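Local coordinates for protein acetyl-CoA C-acetyltransferase (Syntrophomonas wolfei subsp. wolfei, PDB 7N7Z) that probably catalyses the thiolase reaction, joining two acetyl-CoA molecules into acetoacetyl-CoA and free CoA, or the reverse cleavage, at residues T164-A169 with A238-G243; Y172-E177 with Q326-V331; M333-E336 with I340-D343. All coordinates share one frame; numbering follows the deposited sequence.

Contact 1: T164-A169 with A238-G243; sequences TAENIA and AFKKGG
Glu166 and Gly243 meet where helix 161-172 faces a type II beta turn formed by Lys240 to Gly243. Both segments belong to the long excursion between strands 113-121 and 254-264, the loop domain of thiolases. Glu166 has the most surface buried here. Its CB points at the turn. The chain folds about its CB-CG bond (chi2 -60°), and this lays the carboxylate against the backbone of Gly243. OE2 sits 3.1 Å from Gly243 CA and as far from Gly243 C. OE1 is farther from the same glycine, 3.9 Å from its CA. Gly243 has no side chain, and the carboxylate takes up a place close against its main chain. The turn itself is closed by the backbone bond from Gly243 N to Lys240 O.

Lys240, the first residue of the turn, covers another part of the same side chain. Its CG lies opposite its own backbone N (chi1 -164°), and the chain is straight to CD before it bends. The touching carbon is CE, 3.9 Å from Glu166 CB. The two side chains lie alongside, pointing opposite ways. This carries the charged ends apart: Lys240 NZ is 6.0 Å from Glu166 OE1, so the lysine contributes methylene packing here and forms no salt bridge with the glutamate.

The buried carboxylate finds its polar partners in the chain just after the turn. OE2 accepts a hydrogen bond from Val245 N, and OE1 a weak one from Val244 N. Two successive backbone amides thus restrain its rotation and would be expected to stabilise a negative charge. A water adds one more donor: it gives a bond of 2.7 Å to Glu166 OE2 and accepts a weak one of 3.4 Å from Phe239 N.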
loop_
_atom_site.group_PDB
_atom_site.type_symbol
_atom_site.label_atom_id
_atom_site.label_comp_id
_atom_site.label_asym_id
_atom_site.label_seq_id
_atom_site.Cartn_x
_atom_site.Cartn_y
_atom_site.Cartn_z
ATOM N N THR B 164 -17.951 19.755 -13.167
ATOM C CA THR B 164 -18.142 20.329 -14.494
ATOM C C THR B 164 -19.616 20.369 -14.873
ATOM O O THR B 164 -20.043 21.271 -15.602
ATOM C CB THR B 164 -17.348 19.541 -15.538
ATOM O OG1 THR B 164 -18.008 18.300 -15.816
ATOM C CG2 THR B 164 -15.933 19.269 -15.038
ATOM N N ALA B 165 -20.407 19.407 -14.391
ATOM C CA ALA B 165 -21.852 19.492 -14.569
ATOM C C ALA B 165 -22.422 20.680 -13.806
ATOM O O ALA B 165 -23.350 21.345 -14.281
ATOM C CB ALA B 165 -22.517 18.192 -14.117
ATOM N N GLU B 166 -21.876 20.964 -12.621
ATOM C CA GLU B 166 -22.313 22.136 -11.871
ATOM C C GLU B 166 -22.005 23.416 -12.638
ATOM O O GLU B 166 -22.771 24.385 -12.580
ATOM C CB GLU B 166 -21.642 22.166 -10.496
ATOM C CG GLU B 166 -22.173 21.144 -9.495
ATOM C CD GLU B 166 -23.653 21.305 -9.194
ATOM O OE1 GLU B 166 -24.279 22.245 -9.726
ATOM O OE2 GLU B 166 -24.192 20.486 -8.417
ATOM N N ASN B 167 -20.886 23.439 -13.366
ATOM C CA ASN B 167 -20.563 24.604 -14.182
ATOM C C ASN B 167 -21.604 24.808 -15.276
ATOM O O ASN B 167 -22.035 25.938 -15.533
ATOM C CB ASN B 167 -19.169 24.454 -14.794
ATOM C CG ASN B 167 -18.053 24.566 -13.766
ATOM O OD1 ASN B 167 -17.082 23.809 -13.811
ATOM N ND2 ASN B 167 -18.177 25.516 -12.846
ATOM N N ILE B 168 -22.023 23.723 -15.932
ATOM C CA ILE B 168 -23.038 23.838 -16.975
ATOM C C ILE B 168 -24.348 24.338 -16.383
ATOM O O ILE B 168 -25.022 25.198 -16.965
ATOM C CB ILE B 168 -23.217 22.489 -17.697
ATOM C CG1 ILE B 168 -22.121 22.312 -18.752
ATOM C CG2 ILE B 168 -24.607 22.398 -18.327
ATOM C CD1 ILE B 168 -22.137 20.963 -19.443
ATOM N N ALA B 169 -24.734 23.807 -15.221
ATOM C CA ALA B 169 -25.950 24.278 -14.567
ATOM C C ALA B 169 -25.853 25.760 -14.233
ATOM O O ALA B 169 -26.820 26.509 -14.408
ATOM C CB ALA B 169 -26.217 23.460 -13.303
ATOM N N ALA B 238 -24.313 15.931 -4.147
ATOM C CA ALA B 238 -23.296 14.892 -4.091
ATOM C C ALA B 238 -21.873 15.409 -4.257
ATOM O O ALA B 238 -20.936 14.723 -3.836
ATOM C CB ALA B 238 -23.567 13.836 -5.171
ATOM N N PHE B 239 -21.685 16.590 -4.847
ATOM C CA PHE B 239 -20.348 17.091 -5.144
ATOM C C PHE B 239 -20.111 18.543 -4.756
ATOM O O PHE B 239 -18.945 18.950 -4.677
ATOM C CB PHE B 239 -20.042 16.935 -6.641
ATOM C CG PHE B 239 -20.244 15.539 -7.159
ATOM C CD1 PHE B 239 -19.201 14.628 -7.157
ATOM C CD2 PHE B 239 -21.475 15.140 -7.651
ATOM C CE1 PHE B 239 -19.384 13.342 -7.633
ATOM C CE2 PHE B 239 -21.664 13.856 -8.129
ATOM C CZ PHE B 239 -20.616 12.956 -8.119
ATOM N N LYS B 240 -21.153 19.334 -4.512
ATOM C CA LYS B 240 -20.974 20.733 -4.153
ATOM C C LYS B 240 -22.063 21.149 -3.177
ATOM O O LYS B 240 -23.198 20.672 -3.252
ATOM C CB LYS B 240 -21.006 21.641 -5.388
ATOM C CG LYS B 240 -20.446 23.032 -5.145
ATOM C CD LYS B 240 -20.581 23.912 -6.379
ATOM C CE LYS B 240 -19.631 23.477 -7.485
ATOM N NZ LYS B 240 -18.963 24.638 -8.137
ATOM N N LYS B 241 -21.705 22.047 -2.262
ATOM C CA LYS B 241 -22.688 22.589 -1.334
ATOM C C LYS B 241 -23.780 23.314 -2.108
ATOM O O LYS B 241 -23.499 24.193 -2.929
ATOM C CB LYS B 241 -22.021 23.540 -0.341
ATOM C CG LYS B 241 -20.690 23.045 0.209
ATOM C CD LYS B 241 -20.466 23.506 1.649
ATOM C CE LYS B 241 -19.100 24.157 1.847
ATOM N NZ LYS B 241 -19.180 25.329 2.764
ATOM N N GLY B 242 -25.030 22.943 -1.847
ATOM C CA GLY B 242 -26.135 23.510 -2.594
ATOM C C GLY B 242 -26.076 23.243 -4.079
ATOM O O GLY B 242 -26.717 23.957 -4.855
ATOM N N GLY B 243 -25.317 22.233 -4.501
ATOM C CA GLY B 243 -25.223 21.918 -5.911
ATOM C C GLY B 243 -26.429 21.140 -6.405
ATOM O O GLY B 243 -27.073 20.398 -5.663
HETATM O O HOH W 1 -23.742 18.608 -6.586
#

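Contact 2: Y172-E177 with Q326-V331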
loop_
_atom_site.group_PDB
_atom_site.type_symbol
_atom_site.label_atom_id
_atom_site.label_comp_id
_atom_site.label_asym_id
_atom_site.label_seq_id
_atom_site.Cartn_x
_atom_site.Cartn_y
_atom_site.Cartn_z
ATOM N N TYR B 172 -25.846 28.087 -17.736
ATOM C CA TYR B 172 -27.176 28.155 -18.325
ATOM C C TYR B 172 -28.279 28.276 -17.282
ATOM O O TYR B 172 -29.456 28.328 -17.651
ATOM C CB TYR B 172 -27.426 26.921 -19.195
ATOM C CG TYR B 172 -26.562 26.874 -20.432
ATOM C CD1 TYR B 172 -26.684 27.838 -21.424
ATOM C CD2 TYR B 172 -25.620 25.871 -20.607
ATOM C CE1 TYR B 172 -25.896 27.801 -22.558
ATOM C CE2 TYR B 172 -24.826 25.826 -21.736
ATOM C CZ TYR B 172 -24.968 26.793 -22.708
ATOM O OH TYR B 172 -24.180 26.751 -23.836
ATOM N N GLY B 173 -27.931 28.320 -16.001
ATOM C CA GLY B 173 -28.924 28.489 -14.962
ATOM C C GLY B 173 -29.932 27.362 -14.906
ATOM O O GLY B 173 -31.142 27.604 -14.866
ATOM N N ILE B 174 -29.448 26.125 -14.910
ATOM C CA ILE B 174 -30.302 24.953 -14.761
ATOM C C ILE B 174 -30.510 24.703 -13.276
ATOM O O ILE B 174 -29.562 24.752 -12.483
ATOM C CB ILE B 174 -29.680 23.726 -15.454
ATOM C CG1 ILE B 174 -29.554 23.974 -16.960
ATOM C CG2 ILE B 174 -30.520 22.482 -15.190
ATOM C CD1 ILE B 174 -28.560 23.062 -17.645
ATOM N N THR B 175 -31.751 24.428 -12.894
ATOM C CA THR B 175 -32.122 24.284 -11.496
ATOM C C THR B 175 -32.309 22.817 -11.126
ATOM O O THR B 175 -32.463 21.944 -11.982
ATOM C CB THR B 175 -33.404 25.064 -11.196
ATOM O OG1 THR B 175 -34.479 24.549 -11.991
ATOM C CG2 THR B 175 -33.214 26.538 -11.503
ATOM N N ARG B 176 -32.294 22.562 -9.816
ATOM C CA ARG B 176 -32.472 21.204 -9.314
ATOM C C ARG B 176 -33.785 20.596 -9.792
ATOM O O ARG B 176 -33.859 19.384 -10.020
ATOM C CB ARG B 176 -32.400 21.218 -7.784
ATOM C CG ARG B 176 -32.806 19.923 -7.096
ATOM C CD ARG B 176 -31.739 18.849 -7.225
ATOM N NE ARG B 176 -32.081 17.672 -6.435
ATOM C CZ ARG B 176 -31.810 17.527 -5.144
ATOM N NH1 ARG B 176 -31.153 18.454 -4.466
ATOM N NH2 ARG B 176 -32.209 16.424 -4.518
ATOM N N GLU B 177 -34.828 21.414 -9.951
ATOM C CA GLU B 177 -36.124 20.883 -10.363
ATOM C C GLU B 177 -36.072 20.346 -11.788
ATOM O O GLU B 177 -36.588 19.258 -12.072
ATOM C CB GLU B 177 -37.199 21.962 -10.230
ATOM C CG GLU B 177 -37.957 21.916 -8.913
ATOM C CD GLU B 177 -37.156 22.485 -7.759
ATOM O OE1 GLU B 177 -36.478 23.517 -7.953
ATOM O OE2 GLU B 177 -37.203 21.898 -6.657
ATOM N N GLN B 326 -26.004 18.329 -17.392
ATOM C CA GLN B 326 -25.185 18.247 -18.597
ATOM C C GLN B 326 -26.052 18.123 -19.842
ATOM O O GLN B 326 -25.801 18.789 -20.854
ATOM C CB GLN B 326 -24.223 17.062 -18.489
ATOM C CG GLN B 326 -23.358 16.842 -19.720
ATOM C CD GLN B 326 -23.792 15.645 -20.552
ATOM O OE1 GLN B 326 -24.620 14.839 -20.128
ATOM N NE2 GLN B 326 -23.225 15.526 -21.747
ATOM N N VAL B 327 -27.083 17.279 -19.785
ATOM C CA VAL B 327 -27.976 17.111 -20.930
ATOM C C VAL B 327 -28.719 18.409 -21.214
ATOM O O VAL B 327 -28.730 18.908 -22.346
ATOM C CB VAL B 327 -28.956 15.952 -20.681
ATOM C CG1 VAL B 327 -29.877 15.765 -21.883
ATOM C CG2 VAL B 327 -28.201 14.674 -20.374
ATOM N N LEU B 328 -29.363 18.972 -20.189
ATOM C CA LEU B 328 -30.110 20.210 -20.384
ATOM C C LEU B 328 -29.213 21.324 -20.905
ATOM O O LEU B 328 -29.688 22.228 -21.602
ATOM C CB LEU B 328 -30.782 20.624 -19.075
ATOM C CG LEU B 328 -31.800 19.634 -18.501
ATOM C CD1 LEU B 328 -32.466 20.219 -17.267
ATOM C CD2 LEU B 328 -32.851 19.242 -19.532
ATOM N N GLY B 329 -27.919 21.277 -20.586
ATOM C CA GLY B 329 -26.989 22.210 -21.196
ATOM C C GLY B 329 -26.786 21.929 -22.672
ATOM O O GLY B 329 -26.663 22.854 -23.480
ATOM N N VAL B 330 -26.754 20.648 -23.047
ATOM C CA VAL B 330 -26.631 20.292 -24.457
ATOM C C VAL B 330 -27.858 20.758 -25.228
ATOM O O VAL B 330 -27.746 21.309 -26.330
ATOM C CB VAL B 330 -26.410 18.774 -24.606
ATOM C CG1 VAL B 330 -26.632 18.341 -26.048
ATOM C CG2 VAL B 330 -25.013 18.394 -24.138
ATOM N N VAL B 331 -29.050 20.542 -24.663
ATOM C CA VAL B 331 -30.274 21.028 -25.298
ATOM C C VAL B 331 -30.183 22.528 -25.538
ATOM O O VAL B 331 -30.556 23.027 -26.607
ATOM C CB VAL B 331 -31.503 20.673 -24.439
ATOM C CG1 VAL B 331 -32.764 21.298 -25.029
ATOM C CG2 VAL B 331 -31.661 19.169 -24.323
#
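Tyr172 and Gly329 bring the two backbones within 6.6 Å, CA to CA, and Ile174 and Leu328 follow at 7.4 Å, as the turn after helix 161-172 passes over helix 324-336. Ile174 has the most surface buried and uses all of its outer branches. CD1 reaches in over the helix backbone, 3.5 Å from Gly329 N and 3.6 Å from Leu328 CB. CG2 takes a separate partner, Leu328 CD1, also at 3.6 Å. The first torsion (chi1 -62°) sets CG2 toward the end of Leu328, and the nearly extended chi2 (160°) carries CD1 to its base and to the backbone of Gly329. Ile174 thus touches Leu328 at both its base and its tip.

Gly329 lets the other segment come near its backbone. The ring of Tyr172 lies beside it at a slant. Its CD2 is 4.0 Å from Gly329 CA, and its CE2 is 3.9 Å from Gly329 O. Behind the contact, Ile174 also packs on Ile168 and Ala169, while Leu328 reaches Glu178 and Leu182 of helix 176-196.

Helices 161-172 and 176-196 are joined by a short turn. Gly173, with positive phi (62°), is the C' residue of a Schellman motif that ends helix 161-172. Thr175 takes the N-cap position of helix 176-196. Helix 324-336 begins just behind the NEAF sequence motif of thiolases, and Gln326 touches Cys388, a predicted catalytic residue. The contact thus joins the loop domain to the C-terminal half of the thiolase fold.

Contact 3: M333-E336 with I340-D343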
loop_
_atom_site.group_PDB
_atom_site.type_symbol
_atom_site.label_atom_id
_atom_site.label_comp_id
_atom_site.label_asym_id
_atom_site.label_seq_id
_atom_site.Cartn_x
_atom_site.Cartn_y
_atom_site.Cartn_z
ATOM N N MET B 333 -27.373 24.578 -25.653
ATOM C CA MET B 333 -26.349 24.938 -26.629
ATOM C C MET B 333 -26.775 24.548 -28.039
ATOM O O MET B 333 -26.503 25.276 -29.000
ATOM C CB MET B 333 -25.016 24.278 -26.275
ATOM C CG MET B 333 -23.905 24.610 -27.263
ATOM S SD MET B 333 -22.267 24.065 -26.743
ATOM C CE MET B 333 -21.251 24.845 -27.996
ATOM N N LEU B 334 -27.443 23.401 -28.183
ATOM C CA LEU B 334 -27.905 22.989 -29.504
ATOM C C LEU B 334 -28.968 23.936 -30.045
ATOM O O LEU B 334 -29.100 24.084 -31.263
ATOM C CB LEU B 334 -28.451 21.561 -29.455
ATOM C CG LEU B 334 -27.503 20.415 -29.823
ATOM C CD1 LEU B 334 -28.279 19.104 -29.884
ATOM C CD2 LEU B 334 -26.777 20.661 -31.142
ATOM N N LYS B 335 -29.737 24.576 -29.162
ATOM C CA LYS B 335 -30.738 25.535 -29.612
ATOM C C LYS B 335 -30.114 26.894 -29.907
ATOM O O LYS B 335 -30.520 27.573 -30.857
ATOM C CB LYS B 335 -31.841 25.678 -28.559
ATOM C CG LYS B 335 -32.783 26.856 -28.791
ATOM C CD LYS B 335 -33.794 26.999 -27.665
ATOM C CE LYS B 335 -34.972 27.858 -28.093
ATOM N NZ LYS B 335 -35.881 28.177 -26.958
ATOM N N GLU B 336 -29.129 27.303 -29.107
ATOM C CA GLU B 336 -28.598 28.660 -29.200
ATOM C C GLU B 336 -27.538 28.774 -30.290
ATOM O O GLU B 336 -27.651 29.606 -31.196
ATOM C CB GLU B 336 -28.026 29.084 -27.845
ATOM C CG GLU B 336 -29.085 29.501 -26.838
ATOM C CD GLU B 336 -28.534 29.661 -25.436
ATOM O OE1 GLU B 336 -27.375 29.260 -25.198
ATOM O OE2 GLU B 336 -29.262 30.192 -24.571
ATOM N N ILE B 340 -30.657 23.361 -33.647
ATOM C CA ILE B 340 -31.215 22.056 -33.315
ATOM C C ILE B 340 -32.123 22.191 -32.100
ATOM O O ILE B 340 -31.723 22.755 -31.074
ATOM C CB ILE B 340 -30.101 21.030 -33.041
ATOM C CG1 ILE B 340 -29.123 20.908 -34.221
ATOM C CG2 ILE B 340 -30.702 19.665 -32.714
ATOM C CD1 ILE B 340 -29.689 21.225 -35.602
ATOM N N GLU B 341 -33.341 21.665 -32.216
ATOM C CA GLU B 341 -34.232 21.447 -31.079
ATOM C C GLU B 341 -34.176 19.954 -30.772
ATOM O O GLU B 341 -34.782 19.144 -31.480
ATOM C CB GLU B 341 -35.655 21.899 -31.390
ATOM C CG GLU B 341 -35.878 23.411 -31.418
ATOM C CD GLU B 341 -35.454 24.110 -30.138
ATOM O OE1 GLU B 341 -34.244 24.125 -29.831
ATOM O OE2 GLU B 341 -36.336 24.651 -29.437
ATOM N N LEU B 342 -33.436 19.589 -29.726
ATOM C CA LEU B 342 -33.229 18.181 -29.405
ATOM C C LEU B 342 -34.557 17.441 -29.365
ATOM O O LEU B 342 -35.456 17.794 -28.596
ATOM C CB LEU B 342 -32.503 18.042 -28.064
ATOM C CG LEU B 342 -32.047 16.618 -27.722
ATOM C CD1 LEU B 342 -31.113 16.079 -28.795
ATOM C CD2 LEU B 342 -31.373 16.558 -26.359
ATOM N N ASP B 343 -34.675 16.413 -30.204
ATOM C CA ASP B 343 -35.923 15.668 -30.367
ATOM C C ASP B 343 -35.961 14.562 -29.322
ATOM O O ASP B 343 -35.471 13.452 -29.539
ATOM C CB ASP B 343 -36.032 15.113 -31.782
ATOM C CG ASP B 343 -37.414 14.575 -32.093
ATOM O OD1 ASP B 343 -38.217 14.413 -31.151
ATOM O OD2 ASP B 343 -37.695 14.312 -33.282
#
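The carboxylate of Glu341 lies against the aliphatic chain of Lys335. CB to CE of the lysine all lie on one side of the carboxylate plane, in a tilted approach. OE1 is 3.1 Å from Lys335 CB, and OE2 is 3.7 Å from Lys335 CE. The lysine chain is extended from CG onward, so its carbons run past both oxygens. The charged ends stay near without forming a salt bridge, 4.3 Å between Lys335 NZ and Glu341 OE2. The carbonyl group of Ile340 has Lys335 CA at 3.3 Å from its O, a CA-H...O contact.

This is the C-terminal end of helix 324-336, in the C-terminal half of the thiolase fold, where the chain doubles back in the loop before helix 353-356. A backbone hydrogen bond of 2.9 Å runs from Ile340 N to Leu334 O, although the position of that oxygen is less certain.

The rest of the contact is apolar. Leu334 points at the returning chain. Its CD1 meets Ile340 CG2 at 3.8 Å, and its CD2 is equally close to Ile340 CB. The same CD1 comes within 4.3 Å of Leu342 CD1. Tyr311 packs on both Ile340 and Leu342, and Pro301 of helix 296-307 touches Leu334.

Contacts 1 and 2 touch, their centres 11 Å apart. Ile168, on the helix of contact 1, turns from the 238-243 loop toward contact 2: its CG2 is 3.7 Å from Gly329 CA. Contacts 2 and 3 share helix 324-336, and their centres are 12 Å apart. Val331 CG2 meets Leu342 CD2 at 3.3 Å, and Tyr172 OH lies 3.6 Å from Met333 CB. Contacts 1 and 3 do not touch; their nearest atoms are about 8 Å apart. The side chain of the predicted catalytic Cys388 is about 10 Å from Gly329 in contact 2 and about 12 Å from the Leu334 side chain in contact 3. Contact 1 lies away from the predicted active-site residues.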